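Long-range contacts in putative enzyme related to aldose 1-epimerase (Salmonella typhimurium, PDB 2HTA), which probably interconverts the alpha and beta anomers of glucose 6-phosphate, acting as a hexose-6-phosphate 1-epimerase (mutarotase): residues C162-A168 and S298-I304; L132-S138 and F150-F156; V190-G196 and D213-F218; E70-L74 and N241-D245. One frame throughout, in Å; residues are numbered along the deposited sequence.

In the fold
Following the chain, residues 70-74, in a loop after strand 61-67, open interaction 4, which closes only when residues 241-245, at the start of strand 242-249, return to it. Within that span, interaction 2 closes a short excursion between strands 130-137 and 151-158. The next strand, 162-169, opens interaction 1; interaction 3 then forms and closes between 190-196 and 213-218, so it lies within the spans of both 1 and 4. Interaction 1 closes last, at 298-304, and therefore crosses interaction 4. Interactions 1, 2 and 3 pair strands of one nine-stranded antiparallel sheet, and interaction 4 ties a loop outside it to that sheet. Interaction 1 touches both 2 and 4.

Interaction 1 of 4, residues C162-A168 and S298-I304; sequences CEIELEA and SRLAQTI
Ile164 (chi1 m) overlaps Ile304 (also m) diagonally across the strands, their CD1 atoms 4.2 Å apart, on the face they share with Cys162, Leu166, Ala168, Ser298, Leu300 and Gln302. Both segments are extended and run antiparallel, 170° between directions, with axes 4.6 Å apart. The register pairs Cys162 with Ile304 and proceeds without a bulge to Ala168 with Ser298. Hydrogen-bonded pairs alternate with non-hydrogen-bonded ones: Cys162, Ile164, Leu166 and Ala168 each exchange two backbone bonds with their partners, the shortest from Leu166 N to Leu300 O at 2.7 Å. Ala168 N to Ser298 O is 3.0 Å. This is the junction in the large sheet of the galactose-mutarotase-like beta-sandwich where the late strand 298-308 inserts beside strand 162-169. On the buried face, beta-branched and leucine side chains fill the interior, and Leu166 and Leu300 both adopt tp. Gln302, fully extended to chi2, carries its amide among them because Ser180 and Thr283 bind it; its side chain lies about 6 Å from that of Glu282, a probable catalytic residue. The other face is partly exposed, which suits Glu163, Glu165, Glu167, Arg299 and Thr303; Ala301, opposite Glu165 (CA to CA 4.2 Å), is its small apolar exception. There Glu165 OE2 makes a long salt bridge of 3.7 Å to Arg299 NH1, Glu163 CG lies 3.6 Å from Thr303 OG1, and Glu167 turns to His169 and Arg155.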
loop_
_atom_site.group_PDB
_atom_site.type_symbol
_atom_site.label_atom_id
_atom_site.label_comp_id
_atom_site.label_asym_id
_atom_site.label_seq_id
_atom_site.Cartn_x
_atom_site.Cartn_y
_atom_site.Cartn_z
ATOM N N CYS A 162 6.224 3.473 10.310
ATOM C CA CYS A 162 6.168 2.301 9.428
ATOM C C CYS A 162 6.996 2.637 8.196
ATOM O O CYS A 162 6.759 3.685 7.591
ATOM C CB CYS A 162 4.707 2.045 9.072
ATOM S SG CYS A 162 4.520 0.615 7.905
ATOM N N GLU A 163 7.982 1.808 7.854
ATOM C CA GLU A 163 8.782 2.021 6.656
ATOM C C GLU A 163 8.532 0.867 5.708
ATOM O O GLU A 163 8.425 -0.291 6.129
ATOM C CB GLU A 163 10.256 2.120 6.948
ATOM C CG GLU A 163 10.543 3.139 8.040
ATOM C CD GLU A 163 12.030 3.167 8.379
ATOM O OE1 GLU A 163 12.849 2.708 7.508
ATOM O OE2 GLU A 163 12.362 3.644 9.493
ATOM N N ILE A 164 8.442 1.202 4.423
ATOM C CA ILE A 164 8.198 0.195 3.363
ATOM C C ILE A 164 9.253 0.482 2.310
ATOM O O ILE A 164 9.394 1.625 1.912
ATOM C CB ILE A 164 6.785 0.341 2.786
ATOM C CG1 ILE A 164 5.760 0.192 3.927
ATOM C CG2 ILE A 164 6.540 -0.764 1.675
ATOM C CD1 ILE A 164 4.388 0.818 3.661
ATOM N N GLU A 165 10.032 -0.516 1.912
ATOM C CA GLU A 165 11.006 -0.299 0.841
ATOM C C GLU A 165 10.901 -1.460 -0.145
ATOM O O GLU A 165 11.034 -2.625 0.240
ATOM C CB GLU A 165 12.412 -0.225 1.432
ATOM C CG GLU A 165 13.563 -0.104 0.372
ATOM C CD GLU A 165 14.951 -0.237 1.008
ATOM O OE1 GLU A 165 15.283 -1.319 1.551
ATOM O OE2 GLU A 165 15.714 0.750 0.975
ATOM N N LEU A 166 10.611 -1.142 -1.393
ATOM C CA LEU A 166 10.584 -2.105 -2.487
ATOM C C LEU A 166 11.850 -2.039 -3.361
ATOM O O LEU A 166 12.233 -0.974 -3.838
ATOM C CB LEU A 166 9.353 -1.823 -3.352
ATOM C CG LEU A 166 9.182 -2.840 -4.486
ATOM C CD1 LEU A 166 8.756 -4.238 -3.975
ATOM C CD2 LEU A 166 8.180 -2.272 -5.512
ATOM N N GLU A 167 12.464 -3.183 -3.643
ATOM C CA GLU A 167 13.744 -3.207 -4.369
ATOM C C GLU A 167 13.678 -4.341 -5.397
ATOM O O GLU A 167 13.378 -5.499 -5.039
ATOM C CB GLU A 167 14.863 -3.487 -3.360
ATOM C CG GLU A 167 16.220 -3.642 -3.955
ATOM C CD GLU A 167 17.282 -3.846 -2.827
ATOM O OE1 GLU A 167 17.729 -5.003 -2.538
ATOM O OE2 GLU A 167 17.616 -2.812 -2.218
ATOM N N ALA A 168 13.888 -3.991 -6.656
ATOM C CA ALA A 168 13.731 -4.956 -7.771
ATOM C C ALA A 168 15.095 -5.204 -8.421
ATOM O O ALA A 168 15.773 -4.256 -8.870
ATOM C CB ALA A 168 12.734 -4.429 -8.798
ATOM N N SER A 298 16.316 -1.271 -8.732
ATOM C CA SER A 298 15.461 -0.101 -8.515
ATOM C C SER A 298 14.951 -0.113 -7.088
ATOM O O SER A 298 14.907 -1.200 -6.425
ATOM C CB SER A 298 14.297 -0.082 -9.479
ATOM O OG SER A 298 13.595 -1.302 -9.347
ATOM N N ARG A 299 14.560 1.069 -6.603
ATOM C CA ARG A 299 14.026 1.138 -5.269
ATOM C C ARG A 299 12.856 2.105 -5.268
ATOM O O ARG A 299 12.832 3.069 -6.033
ATOM C CB ARG A 299 15.121 1.602 -4.273
ATOM C CG ARG A 299 16.278 0.597 -4.143
ATOM C CD ARG A 299 17.124 0.829 -2.883
ATOM N NE ARG A 299 18.089 1.901 -3.092
ATOM C CZ ARG A 299 18.142 3.010 -2.348
ATOM N NH1 ARG A 299 17.293 3.154 -1.338
ATOM N NH2 ARG A 299 19.064 3.958 -2.582
ATOM N N LEU A 300 11.869 1.839 -4.409
ATOM C CA LEU A 300 10.780 2.773 -4.150
ATOM C C LEU A 300 10.445 2.599 -2.639
ATOM O O LEU A 300 10.417 1.452 -2.133
ATOM C CB LEU A 300 9.567 2.348 -4.956
ATOM C CG LEU A 300 8.366 3.289 -5.107
ATOM C CD1 LEU A 300 8.772 4.628 -5.821
ATOM C CD2 LEU A 300 7.223 2.557 -5.831
ATOM N N ALA A 301 10.261 3.714 -1.926
ATOM C CA ALA A 301 10.031 3.625 -0.462
ATOM C C ALA A 301 9.024 4.621 -0.000
ATOM O O ALA A 301 8.924 5.732 -0.528
ATOM C CB ALA A 301 11.352 3.786 0.339
ATOM N N GLN A 302 8.309 4.212 1.046
ATOM C CA GLN A 302 7.342 5.062 1.722
ATOM C C GLN A 302 7.518 4.895 3.265
ATOM O O GLN A 302 7.697 3.768 3.729
ATOM C CB GLN A 302 5.942 4.622 1.295
ATOM C CG GLN A 302 4.831 5.502 1.933
ATOM C CD GLN A 302 3.455 5.076 1.567
ATOM O OE1 GLN A 302 2.740 4.533 2.400
ATOM N NE2 GLN A 302 3.061 5.309 0.289
ATOM N N THR A 303 7.515 6.004 4.008
ATOM C CA THR A 303 7.520 6.020 5.455
ATOM C C THR A 303 6.256 6.742 5.904
ATOM O O THR A 303 5.822 7.714 5.290
ATOM C CB THR A 303 8.827 6.663 5.990
ATOM O OG1 THR A 303 9.897 5.782 5.625
ATOM C CG2 THR A 303 8.801 6.774 7.531
ATOM N N ILE A 304 5.617 6.163 6.916
ATOM C CA ILE A 304 4.395 6.677 7.480
ATOM C C ILE A 304 4.613 7.031 8.959
ATOM O O ILE A 304 5.174 6.223 9.750
ATOM C CB ILE A 304 3.255 5.619 7.385
ATOM C CG1 ILE A 304 3.188 5.006 5.973
ATOM C CG2 ILE A 304 1.911 6.287 7.831
ATOM C CD1 ILE A 304 2.337 3.677 5.893
HETATM O O HOH W 1 11.690 -1.103 -6.624
#

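Interaction 2 of 4, residues L132-S138 and F150-F156; sequences LTFELQS and FTLLARF
Phe150, Leu136 and Phe156 lose the most surface to this contact. The strands run antiparallel at 161°, axes 4.6 Å apart, pairing Leu132 with Phe156, Phe134 with Ala154 and Leu136 with Leu152 through two backbone hydrogen bonds each. In the first pair, Phe156 N to Leu132 O is 2.8 Å and Leu132 N to Phe156 O 3.0 Å. Phe150, at the end of the pairing, has chi1 p, which swings its ring across the opposite backbone: one face looks at Ser138 N and Gln137 C, CE2 lies 3.8 Å from Leu136 CD2, and CD1 3.5 Å from Ser138 CB. Its own backbone closes the end, Ser138 N to Phe150 O at 3.1 Å and Phe150 N to Ser138 OG at 3.0 Å; the short serine hydroxyl also bonds Asp149. Leu136 (tp) adds a CB to CB contact of 4.2 Å with Leu152. Phe156 (chi1 m) brings CE1 to 3.5 Å from Phe134 CD1, the ring planes nearly perpendicular (87°), while small Ala154 faces Phe134. On the opposite, more polar face Gln137 NE2 bonds Thr151 OG1 at 3.1 Å. Helix 140-145 lies in the connection; strand 119-125 flanks 130-137, strand 162-169 flanks 151-158, and Phe55 packs against Phe134 and Phe156.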
loop_
_atom_site.group_PDB
_atom_site.type_symbol
_atom_site.label_atom_id
_atom_site.label_comp_id
_atom_site.label_asym_id
_atom_site.label_seq_id
_atom_site.Cartn_x
_atom_site.Cartn_y
_atom_site.Cartn_z
ATOM N N LEU A 132 10.998 -6.841 8.716
ATOM C CA LEU A 132 10.721 -8.080 7.977
ATOM C C LEU A 132 11.137 -7.880 6.521
ATOM O O LEU A 132 10.982 -6.773 5.982
ATOM C CB LEU A 132 9.211 -8.394 7.963
ATOM C CG LEU A 132 8.441 -8.581 9.284
ATOM C CD1 LEU A 132 7.925 -7.230 9.743
ATOM C CD2 LEU A 132 7.250 -9.520 8.995
ATOM N N THR A 133 11.648 -8.952 5.911
ATOM C CA THR A 133 12.010 -8.913 4.485
ATOM C C THR A 133 11.275 -10.041 3.806
ATOM O O THR A 133 11.427 -11.190 4.195
ATOM C CB THR A 133 13.455 -9.152 4.295
ATOM O OG1 THR A 133 14.195 -8.119 4.970
ATOM C CG2 THR A 133 13.786 -9.070 2.822
ATOM N N PHE A 134 10.512 -9.702 2.772
ATOM C CA PHE A 134 9.795 -10.685 1.945
ATOM C C PHE A 134 10.478 -10.719 0.583
ATOM O O PHE A 134 11.020 -9.692 0.098
ATOM C CB PHE A 134 8.328 -10.250 1.780
ATOM C CG PHE A 134 7.527 -10.285 3.039
ATOM C CD1 PHE A 134 7.478 -9.156 3.920
ATOM C CD2 PHE A 134 6.838 -11.435 3.390
ATOM C CE1 PHE A 134 6.681 -9.210 5.107
ATOM C CE2 PHE A 134 6.038 -11.463 4.554
ATOM C CZ PHE A 134 5.965 -10.377 5.398
ATOM N N GLU A 135 10.423 -11.877 -0.084
ATOM C CA GLU A 135 11.084 -11.978 -1.400
ATOM C C GLU A 135 10.124 -12.640 -2.414
ATOM O O GLU A 135 9.464 -13.629 -2.085
ATOM C CB GLU A 135 12.310 -12.870 -1.244
ATOM C CG GLU A 135 13.091 -13.033 -2.547
ATOM C CD GLU A 135 14.339 -13.884 -2.326
ATOM O OE1 GLU A 135 14.225 -15.111 -2.235
ATOM O OE2 GLU A 135 15.426 -13.319 -2.169
ATOM N N LEU A 136 10.120 -12.130 -3.641
ATOM C CA LEU A 136 9.397 -12.761 -4.741
ATOM C C LEU A 136 10.391 -13.004 -5.851
ATOM O O LEU A 136 11.241 -12.159 -6.119
ATOM C CB LEU A 136 8.252 -11.886 -5.226
ATOM C CG LEU A 136 7.407 -12.528 -6.365
ATOM C CD1 LEU A 136 6.459 -13.589 -5.753
ATOM C CD2 LEU A 136 6.586 -11.421 -6.949
ATOM N N GLN A 137 10.344 -14.197 -6.482
ATOM C CA GLN A 137 11.244 -14.452 -7.615
ATOM C C GLN A 137 10.466 -14.883 -8.826
ATOM O O GLN A 137 9.380 -15.449 -8.711
ATOM C CB GLN A 137 12.264 -15.519 -7.288
ATOM C CG GLN A 137 13.255 -15.021 -6.196
ATOM C CD GLN A 137 14.399 -15.936 -6.035
ATOM O OE1 GLN A 137 14.252 -16.981 -5.421
ATOM N NE2 GLN A 137 15.560 -15.570 -6.591
ATOM N N SER A 138 11.037 -14.641 -9.985
ATOM C CA SER A 138 10.464 -15.167 -11.222
ATOM C C SER A 138 10.478 -16.685 -11.223
ATOM O O SER A 138 11.236 -17.333 -10.477
ATOM C CB SER A 138 11.264 -14.635 -12.443
ATOM O OG SER A 138 12.642 -14.791 -12.233
ATOM N N PHE A 150 13.639 -11.973 -12.328
ATOM C CA PHE A 150 13.693 -10.901 -11.322
ATOM C C PHE A 150 13.743 -11.518 -9.909
ATOM O O PHE A 150 13.366 -12.685 -9.720
ATOM C CB PHE A 150 12.438 -9.981 -11.442
ATOM C CG PHE A 150 11.113 -10.669 -11.032
ATOM C CD1 PHE A 150 10.284 -11.266 -12.012
ATOM C CD2 PHE A 150 10.691 -10.693 -9.707
ATOM C CE1 PHE A 150 9.091 -11.856 -11.621
ATOM C CE2 PHE A 150 9.532 -11.341 -9.295
ATOM C CZ PHE A 150 8.697 -11.920 -10.286
ATOM N N THR A 151 14.240 -10.725 -8.955
ATOM C CA THR A 151 14.035 -10.984 -7.526
ATOM C C THR A 151 13.577 -9.639 -6.934
ATOM O O THR A 151 14.274 -8.611 -7.077
ATOM C CB THR A 151 15.342 -11.407 -6.827
ATOM O OG1 THR A 151 15.847 -12.581 -7.459
ATOM C CG2 THR A 151 15.055 -11.711 -5.366
ATOM N N LEU A 152 12.401 -9.641 -6.297
ATOM C CA LEU A 152 11.817 -8.449 -5.736
ATOM C C LEU A 152 11.852 -8.647 -4.224
ATOM O O LEU A 152 11.521 -9.749 -3.741
ATOM C CB LEU A 152 10.340 -8.384 -6.119
ATOM C CG LEU A 152 9.679 -7.296 -6.925
ATOM C CD1 LEU A 152 8.097 -7.394 -6.778
ATOM C CD2 LEU A 152 10.181 -5.882 -6.633
ATOM N N LEU A 153 12.346 -7.631 -3.505
ATOM C CA LEU A 153 12.381 -7.632 -2.053
ATOM C C LEU A 153 11.506 -6.529 -1.503
ATOM O O LEU A 153 11.553 -5.412 -2.002
ATOM C CB LEU A 153 13.818 -7.423 -1.514
ATOM C CG LEU A 153 14.688 -8.599 -1.958
ATOM C CD1 LEU A 153 16.116 -8.287 -2.145
ATOM C CD2 LEU A 153 14.523 -9.772 -0.990
ATOM N N ALA A 154 10.727 -6.830 -0.469
ATOM C CA ALA A 154 9.906 -5.808 0.216
ATOM C C ALA A 154 10.390 -5.861 1.674
ATOM O O ALA A 154 10.292 -6.913 2.324
ATOM C CB ALA A 154 8.417 -6.117 0.124
ATOM N N ARG A 155 10.973 -4.771 2.130
ATOM C CA ARG A 155 11.496 -4.675 3.512
ATOM C C ARG A 155 10.614 -3.728 4.249
ATOM O O ARG A 155 10.334 -2.635 3.732
ATOM C CB ARG A 155 12.938 -4.160 3.477
ATOM C CG ARG A 155 13.897 -5.066 2.683
ATOM C CD ARG A 155 15.323 -4.560 2.812
ATOM N NE ARG A 155 16.289 -5.571 2.419
ATOM C CZ ARG A 155 16.800 -5.672 1.195
ATOM N NH1 ARG A 155 17.680 -6.632 0.913
ATOM N NH2 ARG A 155 16.461 -4.788 0.270
ATOM N N PHE A 156 10.115 -4.157 5.413
ATOM C CA PHE A 156 9.235 -3.376 6.258
ATOM C C PHE A 156 9.869 -3.123 7.605
ATOM O O PHE A 156 10.585 -3.984 8.099
ATOM C CB PHE A 156 7.959 -4.149 6.529
ATOM C CG PHE A 156 7.170 -4.415 5.292
ATOM C CD1 PHE A 156 7.479 -5.512 4.492
ATOM C CD2 PHE A 156 6.173 -3.517 4.894
ATOM C CE1 PHE A 156 6.722 -5.757 3.285
ATOM C CE2 PHE A 156 5.404 -3.789 3.720
ATOM C CZ PHE A 156 5.710 -4.882 2.939
#

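Interaction 3 of 4, residues V190-G196 and D213-F218; sequences VKVSGLG and DGIQTF
The two segments run roughly antiparallel, their end-to-end directions 141° apart, and pair regularly only at Val192 and Gln216: Val192 N to Gln216 O is 2.9 Å and Gln216 N to Val192 O 2.8 Å. Beyond Ser193 the backbone turns, and Leu195 N donates to Gly214 O at 3.0 Å. Gly194, Gly196 and Gly214 all have positive phi, which favours glycine, and a CB on Gly214 would press 3.1 Å from Gly196 N. Asp213 OD1 accepts from Ile215 N at 3.0 Å, an Asx turn that shapes the bend. One water links Val190 O (2.6 Å) with Phe218 N (2.9 Å), another Gly194 N (2.9 Å) with Asp213 O (2.8 Å). Apolar Val192 (chi1 t) and Phe218 (chi1 m) meet CG2 to CE1 at 3.7 Å. Gln216 CB touches Leu195 CD1 at 3.5 Å, while its OE1 goes to Tyr226 and Arg224; Lys191 and Thr217 face solvent. The short, weakly bonded strand 216-217 is an outermost strand of the nine-stranded sheet, beside 191-193, which strand 232-237 flanks in turn, while strand 278-286 lies against Val192 and Phe218.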
loop_
_atom_site.group_PDB
_atom_site.type_symbol
_atom_site.label_atom_id
_atom_site.label_comp_id
_atom_site.label_asym_id
_atom_site.label_seq_id
_atom_site.Cartn_x
_atom_site.Cartn_y
_atom_site.Cartn_z
ATOM N N VAL A 190 -11.518 15.356 4.882
ATOM C CA VAL A 190 -10.078 15.101 4.731
ATOM C C VAL A 190 -9.491 16.093 3.743
ATOM O O VAL A 190 -10.095 16.383 2.733
ATOM C CB VAL A 190 -9.823 13.644 4.262
ATOM C CG1 VAL A 190 -8.366 13.479 3.810
ATOM C CG2 VAL A 190 -10.135 12.709 5.397
ATOM N N LYS A 191 -8.344 16.667 4.072
ATOM C CA LYS A 191 -7.513 17.273 3.054
ATOM C C LYS A 191 -6.090 16.733 3.140
ATOM O O LYS A 191 -5.578 16.347 4.244
ATOM C CB LYS A 191 -7.557 18.797 3.109
ATOM C CG LYS A 191 -7.039 19.343 4.418
ATOM C CD LYS A 191 -7.525 20.806 4.662
ATOM C CE LYS A 191 -7.023 21.267 6.048
ATOM N NZ LYS A 191 -7.132 22.770 6.333
ATOM N N VAL A 192 -5.438 16.689 1.981
ATOM C CA VAL A 192 -4.038 16.263 1.918
ATOM C C VAL A 192 -3.219 17.426 1.390
ATOM O O VAL A 192 -3.559 18.000 0.353
ATOM C CB VAL A 192 -3.874 15.008 1.015
ATOM C CG1 VAL A 192 -2.384 14.567 0.953
ATOM C CG2 VAL A 192 -4.759 13.870 1.568
ATOM N N SER A 193 -2.154 17.778 2.103
ATOM C CA SER A 193 -1.281 18.874 1.680
ATOM C C SER A 193 0.060 18.296 1.261
ATOM O O SER A 193 0.293 17.079 1.431
ATOM C CB SER A 193 -1.107 19.892 2.838
ATOM O OG SER A 193 -0.600 19.243 3.967
ATOM N N GLY A 194 0.951 19.165 0.769
ATOM C CA GLY A 194 2.284 18.796 0.380
ATOM C C GLY A 194 2.294 18.190 -1.015
ATOM O O GLY A 194 3.288 17.619 -1.435
ATOM N N LEU A 195 1.211 18.378 -1.744
ATOM C CA LEU A 195 1.064 17.742 -3.085
ATOM C C LEU A 195 1.596 18.551 -4.271
ATOM O O LEU A 195 1.492 18.109 -5.440
ATOM C CB LEU A 195 -0.393 17.338 -3.324
ATOM C CG LEU A 195 -0.911 16.222 -2.407
ATOM C CD1 LEU A 195 -2.441 16.083 -2.545
ATOM C CD2 LEU A 195 -0.222 14.864 -2.582
ATOM N N GLY A 196 2.198 19.696 -3.988
ATOM C CA GLY A 196 2.843 20.461 -5.043
ATOM C C GLY A 196 1.875 21.215 -5.953
ATOM O O GLY A 196 0.918 21.850 -5.470
ATOM N N ASP A 213 -1.624 25.742 -3.972
ATOM C CA ASP A 213 -1.258 25.609 -2.549
ATOM C C ASP A 213 -0.894 24.186 -2.115
ATOM O O ASP A 213 -0.619 23.963 -0.917
ATOM C CB ASP A 213 -2.448 26.078 -1.699
ATOM C CG ASP A 213 -3.750 25.297 -2.016
ATOM O OD1 ASP A 213 -3.789 24.331 -2.834
ATOM O OD2 ASP A 213 -4.799 25.648 -1.450
ATOM N N GLY A 214 -0.920 23.247 -3.064
ATOM C CA GLY A 214 -0.568 21.847 -2.801
ATOM C C GLY A 214 -1.569 21.093 -1.959
ATOM O O GLY A 214 -1.257 20.050 -1.408
ATOM N N ILE A 215 -2.781 21.621 -1.872
ATOM C CA ILE A 215 -3.814 21.034 -1.001
ATOM C C ILE A 215 -4.968 20.436 -1.777
ATOM O O ILE A 215 -5.617 21.149 -2.574
ATOM C CB ILE A 215 -4.361 22.069 -0.004
ATOM C CG1 ILE A 215 -3.247 22.451 1.010
ATOM C CG2 ILE A 215 -5.676 21.495 0.726
ATOM C CD1 ILE A 215 -3.628 23.641 1.843
ATOM N N GLN A 216 -5.226 19.146 -1.550
ATOM C CA GLN A 216 -6.329 18.417 -2.219
ATOM C C GLN A 216 -7.423 18.023 -1.248
ATOM O O GLN A 216 -7.151 17.442 -0.190
ATOM C CB GLN A 216 -5.792 17.152 -2.942
ATOM C CG GLN A 216 -6.841 16.393 -3.711
ATOM C CD GLN A 216 -7.252 17.148 -4.961
ATOM O OE1 GLN A 216 -6.398 17.543 -5.780
ATOM N NE2 GLN A 216 -8.552 17.357 -5.114
ATOM N N THR A 217 -8.675 18.285 -1.624
ATOM C CA THR A 217 -9.847 17.741 -0.920
ATOM C C THR A 217 -10.542 16.678 -1.792
ATOM O O THR A 217 -10.295 16.586 -2.989
ATOM C CB THR A 217 -10.905 18.839 -0.582
ATOM O OG1 THR A 217 -11.286 19.563 -1.753
ATOM C CG2 THR A 217 -10.381 19.841 0.504
ATOM N N PHE A 218 -11.431 15.909 -1.189
ATOM C CA PHE A 218 -11.946 14.695 -1.768
ATOM C C PHE A 218 -13.436 14.738 -1.590
ATOM O O PHE A 218 -13.986 13.905 -0.884
ATOM C CB PHE A 218 -11.335 13.450 -1.093
ATOM C CG PHE A 218 -9.846 13.326 -1.337
ATOM C CD1 PHE A 218 -8.939 14.088 -0.602
ATOM C CD2 PHE A 218 -9.364 12.518 -2.369
ATOM C CE1 PHE A 218 -7.530 14.015 -0.894
ATOM C CE2 PHE A 218 -7.960 12.437 -2.637
ATOM C CZ PHE A 218 -7.080 13.193 -1.908
HETATM O O HOH W 2 -12.375 16.119 1.541
HETATM O O HOH W 3 0.834 22.101 0.597
#

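Interaction 4 of 4, residues E70-L74 and N241-D245; sequences EEEVL and NRTID
Hydrogen bonds from one arginine dominate here. Arg242, with chi1 p and the rest of its chain extended (t, t), reaches from its strand to the loop 70-74 and presents the edge of its guanidinium to two successive carbonyls: NH1 bonds Glu71 O at 3.0 Å and NH2 bonds Glu72 O at 2.7 Å. A long side chain ending in a planar group with several donors suits the binding of a loop that has no regular secondary structure of its own. NH2 also bonds Asn183 O, while Asn183 ND2 shares Glu72 O, so strand 172-183 joins the same network.

Through water, the loop is held a second time: one molecule receives Arg242 NH1 (2.7 Å) and Glu71 N (2.9 Å) and donates to Glu70 OE1 (2.7 Å), giving the carboxylate an indirect link to the arginine.

The apolar part is small. Val73 (chi1 t) sets CG1 4.2 Å from Ile244 CD1, the nearest CA pair being 8.0 Å apart, so this is side-chain packing without strand pairing; Phe182 lies against both residues.

On the backbone side, Asn241 (phi/psi 59/47) and Arg242 both face Asp237, a G1 beta bulge whose first position needs the left-handed conformation that asparagine tolerates well. The bulge starts strand 242-249 in the large sheet, and its second residue, Arg242, fastens the loop following strand 61-67 to this beta-sandwich.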
loop_
_atom_site.group_PDB
_atom_site.type_symbol
_atom_site.label_atom_id
_atom_site.label_comp_id
_atom_site.label_asym_id
_atom_site.label_seq_id
_atom_site.Cartn_x
_atom_site.Cartn_y
_atom_site.Cartn_z
ATOM N N GLU A 70 -2.316 4.758 19.200
ATOM C CA GLU A 70 -2.990 5.328 17.989
ATOM C C GLU A 70 -4.099 4.400 17.500
ATOM O O GLU A 70 -4.086 3.211 17.830
ATOM C CB GLU A 70 -1.961 5.527 16.857
ATOM C CG GLU A 70 -0.799 6.417 17.223
ATOM C CD GLU A 70 -1.188 7.841 17.563
ATOM O OE1 GLU A 70 -2.268 8.303 17.160
ATOM O OE2 GLU A 70 -0.386 8.477 18.297
ATOM N N GLU A 71 -5.077 4.937 16.773
ATOM C CA GLU A 71 -6.072 4.126 16.058
ATOM C C GLU A 71 -5.395 3.509 14.839
ATOM O O GLU A 71 -4.335 3.963 14.394
ATOM C CB GLU A 71 -7.241 5.012 15.603
ATOM C CG GLU A 71 -7.744 5.950 16.723
ATOM C CD GLU A 71 -8.900 5.407 17.455
ATOM O OE1 GLU A 71 -8.965 4.160 17.668
ATOM O OE2 GLU A 71 -9.770 6.239 17.804
ATOM N N GLU A 72 -5.980 2.436 14.325
ATOM C CA GLU A 72 -5.436 1.822 13.109
ATOM C C GLU A 72 -5.083 2.916 12.088
ATOM O O GLU A 72 -5.869 3.832 11.806
ATOM C CB GLU A 72 -6.495 0.901 12.468
ATOM C CG GLU A 72 -6.927 -0.315 13.363
ATOM C CD GLU A 72 -5.854 -1.408 13.535
ATOM O OE1 GLU A 72 -4.858 -1.490 12.738
ATOM O OE2 GLU A 72 -5.997 -2.228 14.498
ATOM N N VAL A 73 -3.927 2.768 11.483
ATOM C CA VAL A 73 -3.471 3.751 10.500
ATOM C C VAL A 73 -3.874 3.365 9.077
ATOM O O VAL A 73 -4.151 4.239 8.268
ATOM C CB VAL A 73 -1.968 3.908 10.578
ATOM C CG1 VAL A 73 -1.454 4.911 9.501
ATOM C CG2 VAL A 73 -1.614 4.453 11.954
ATOM N N LEU A 74 -3.797 2.084 8.754
ATOM C CA LEU A 74 -4.182 1.596 7.434
ATOM C C LEU A 74 -5.601 1.080 7.411
ATOM O O LEU A 74 -6.045 0.424 8.332
ATOM C CB LEU A 74 -3.257 0.444 7.008
ATOM C CG LEU A 74 -1.763 0.815 6.887
ATOM C CD1 LEU A 74 -0.962 -0.441 6.648
ATOM C CD2 LEU A 74 -1.565 1.874 5.733
ATOM N N ASN A 241 -8.714 13.344 14.784
ATOM C CA ASN A 241 -7.832 14.286 15.483
ATOM C C ASN A 241 -6.363 13.959 15.307
ATOM O O ASN A 241 -5.588 13.895 16.276
ATOM C CB ASN A 241 -8.181 14.337 16.970
ATOM C CG ASN A 241 -9.616 14.804 17.205
ATOM O OD1 ASN A 241 -10.093 15.784 16.579
ATOM N ND2 ASN A 241 -10.336 14.086 18.069
ATOM N N ARG A 242 -5.960 13.686 14.069
ATOM C CA ARG A 242 -4.549 13.361 13.863
ATOM C C ARG A 242 -4.117 13.814 12.470
ATOM O O ARG A 242 -4.988 14.082 11.633
ATOM C CB ARG A 242 -4.345 11.846 13.986
ATOM C CG ARG A 242 -5.003 10.947 12.885
ATOM C CD ARG A 242 -4.837 9.509 13.267
ATOM N NE ARG A 242 -5.397 8.619 12.238
ATOM C CZ ARG A 242 -5.340 7.293 12.321
ATOM N NH1 ARG A 242 -4.755 6.736 13.369
ATOM N NH2 ARG A 242 -5.846 6.531 11.362
ATOM N N THR A 243 -2.810 13.891 12.238
ATOM C CA THR A 243 -2.325 13.913 10.828
ATOM C C THR A 243 -1.517 12.634 10.574
ATOM O O THR A 243 -0.928 12.037 11.505
ATOM C CB THR A 243 -1.399 15.122 10.533
ATOM O OG1 THR A 243 -0.349 15.097 11.468
ATOM C CG2 THR A 243 -2.112 16.442 10.677
ATOM N N ILE A 244 -1.548 12.170 9.338
ATOM C CA ILE A 244 -0.663 11.110 8.932
ATOM C C ILE A 244 0.319 11.697 7.902
ATOM O O ILE A 244 -0.097 12.334 6.905
ATOM C CB ILE A 244 -1.442 9.907 8.346
ATOM C CG1 ILE A 244 -2.391 9.262 9.416
ATOM C CG2 ILE A 244 -0.478 8.885 7.795
ATOM C CD1 ILE A 244 -3.578 8.412 8.746
ATOM N N ASP A 245 1.600 11.530 8.176
ATOM C CA ASP A 245 2.651 11.980 7.262
ATOM C C ASP A 245 3.004 10.801 6.387
ATOM O O ASP A 245 3.292 9.728 6.899
ATOM C CB ASP A 245 3.871 12.396 8.060
ATOM C CG ASP A 245 3.601 13.609 8.896
ATOM O OD1 ASP A 245 2.711 14.456 8.548
ATOM O OD2 ASP A 245 4.269 13.715 9.931
HETATM O O HOH W 4 -4.559 7.682 15.853
#